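PGRP-Hd - Peptidoglycan recognition protein homologue (Alvinella pompejana, PDB 3EP1) probably recognises bacterial peptidoglycan in innate immunity, with a fold related to that of N-acetylmuramoyl-L-alanine amidases. Local coordinates at the interface of chains A and B. Numbering follows the deposited sequence. Chains: chain A/B, PGRP-Hd - Peptidoglycan recognition protein homologue.

The interface of chains A and B. Residues chain A 3-5, 7; chain B 140-141, 143.
A:Ser4 and B:Glu143 meet through two torsions: OG of A:Ser4 is tucked between its backbone N and carbonyl carbon (chi1 75°), while CG of B:Glu143 points away from its own carbonyl carbon (chi1 -49°), with the chain extended beyond it. CG of the glutamate thereby packs against CB of A:Ser4 at 3.4 Å, and its carboxylate is carried past the serine hydroxyl towards A:Pro7. There OE2 comes to 4.0 Å from CB of the proline ring, the glutamate chain running roughly perpendicular to the proline side chain. This is a loose contact, and water supplies the polar links. One water lies 2.6 Å from OE2 of B:Glu143 and also reaches the carbonyl O of A:Ile5. A second sits 2.9 Å from OG of A:Ser4; its link to the other carboxylate oxygen, OE1, is modelled rather short and is less certain. The OE2 water, and less certainly the OE1 one, may limit rotation of the carboxylate.

A direct hydrogen bond joins the two backbones. N of A:Ile5 donates to O of B:Ala141 at 2.7 Å, nearly straight at 167° about the hydrogen, and meets a lone pair in the carbonyl plane. Alongside it, CA of A:Ser4 packs on CA of B:Ala141 at 3.6 Å. The two-fold axis gives each contact a twin with the chains interchanged, though this symmetry does not by itself establish a dimer in solution. In the fold, the extended N-terminal segment of chain A places an N-H at the C-terminal end of helix 126-141 of chain B, much as a cap would, and B:Glu143 follows in the loop beyond.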
ATOM      1  N   ASP A   3       7.134  -1.165  -7.942  1.00 39.31           N
ATOM      2  CA  ASP A   3       6.303  -1.933  -8.864  1.00 38.03           C
ATOM      3  C   ASP A   3       4.928  -2.284  -8.289  1.00 35.60           C
ATOM      4  O   ASP A   3       4.780  -2.489  -7.087  1.00 34.38           O
ATOM      5  CB  ASP A   3       7.049  -3.197  -9.291  1.00 39.73           C
ATOM      6  CG  ASP A   3       8.356  -2.879 -10.000  1.00 42.66           C
ATOM      7  OD1 ASP A   3       8.307  -2.113 -10.995  1.00 42.78           O
ATOM      8  OD2 ASP A   3       9.425  -3.379  -9.564  1.00 44.78           O
ATOM      9  N   SER A   4       3.917  -2.339  -9.150  1.00 32.51           N
ATOM     10  CA  SER A   4       2.578  -2.655  -8.679  1.00 31.57           C
ATOM     11  C   SER A   4       2.397  -4.155  -8.509  1.00 28.48           C
ATOM     12  O   SER A   4       3.208  -4.948  -8.986  1.00 27.38           O
ATOM     13  CB  SER A   4       1.522  -2.136  -9.654  1.00 33.81           C
ATOM     14  OG  SER A   4       1.454  -2.957 -10.807  1.00 38.83           O
ATOM     15  N   ILE A   5       1.339  -4.531  -7.800  1.00 25.61           N
ATOM     16  CA  ILE A   5       1.018  -5.928  -7.586  1.00 22.95           C
ATOM     17  C   ILE A   5       0.557  -6.426  -8.953  1.00 22.11           C
ATOM     18  O   ILE A   5      -0.108  -5.688  -9.684  1.00 22.95           O
ATOM     19  CB  ILE A   5      -0.112  -6.066  -6.529  1.00 22.20           C
ATOM     20  CG1 ILE A   5       0.447  -5.723  -5.138  1.00 21.75           C
ATOM     21  CG2 ILE A   5      -0.691  -7.469  -6.535  1.00 22.05           C
ATOM     22  CD1 ILE A   5      -0.605  -5.425  -4.094  1.00 19.66           C
ATOM     23  N   PRO A   7      -1.811  -7.965 -11.370  1.00 20.49           N
ATOM     24  CA  PRO A   7      -3.244  -8.269 -11.434  1.00 19.97           C
ATOM     25  C   PRO A   7      -3.551  -9.633 -12.043  1.00 19.35           C
ATOM     26  O   PRO A   7      -2.742 -10.185 -12.788  1.00 19.92           O
ATOM     27  CB  PRO A   7      -3.789  -7.120 -12.269  1.00 20.51           C
ATOM     28  CG  PRO A   7      -2.688  -6.924 -13.266  1.00 21.26           C
ATOM     29  CD  PRO A   7      -1.444  -6.983 -12.407  1.00 19.74           C
TER
ATOM     30  N   GLN B 140       1.757   3.041  -5.647  1.00 19.89           N
ATOM     31  CA  GLN B 140       2.313   2.383  -6.815  1.00 20.86           C
ATOM     32  C   GLN B 140       1.968   0.888  -6.798  1.00 21.25           C
ATOM     33  O   GLN B 140       1.592   0.314  -7.825  1.00 20.92           O
ATOM     34  CB  GLN B 140       3.829   2.606  -6.852  1.00 20.49           C
ATOM     35  CG  GLN B 140       4.204   4.047  -7.232  1.00 20.29           C
ATOM     36  CD  GLN B 140       5.695   4.325  -7.152  1.00 21.09           C
ATOM     37  OE1 GLN B 140       6.223   5.148  -7.904  1.00 24.66           O
ATOM     38  NE2 GLN B 140       6.377   3.658  -6.232  1.00 16.59           N
ATOM     39  N   ALA B 141       2.069   0.269  -5.624  1.00 21.14           N
ATOM     40  CA  ALA B 141       1.758  -1.147  -5.488  1.00 20.90           C
ATOM     41  C   ALA B 141       0.338  -1.414  -5.960  1.00 22.00           C
ATOM     42  O   ALA B 141       0.063  -2.446  -6.576  1.00 24.13           O
ATOM     43  CB  ALA B 141       1.917  -1.590  -4.031  1.00 18.45           C
ATOM     44  N   GLU B 143      -1.315   0.266  -8.223  1.00 23.27           N
ATOM     45  CA  GLU B 143      -1.531   0.857  -9.540  1.00 25.33           C
ATOM     46  C   GLU B 143      -2.249   2.203  -9.535  1.00 25.11           C
ATOM     47  O   GLU B 143      -2.887   2.566 -10.523  1.00 24.14           O
ATOM     48  CB  GLU B 143      -2.310  -0.112 -10.435  1.00 28.28           C
ATOM     49  CG  GLU B 143      -1.746  -1.521 -10.456  1.00 32.91           C
ATOM     50  CD  GLU B 143      -2.216  -2.318 -11.661  1.00 36.96           C
ATOM     51  OE1 GLU B 143      -1.727  -2.038 -12.776  1.00 37.94           O
ATOM     52  OE2 GLU B 143      -3.078  -3.219 -11.499  1.00 38.19           O
TER
HETATM   53  O   HOH W   1      -2.420  -4.535  -9.348  1.00 31.29           O
HETATM   54  O   HOH W   2       0.598  -2.195 -13.500  1.00 33.31           O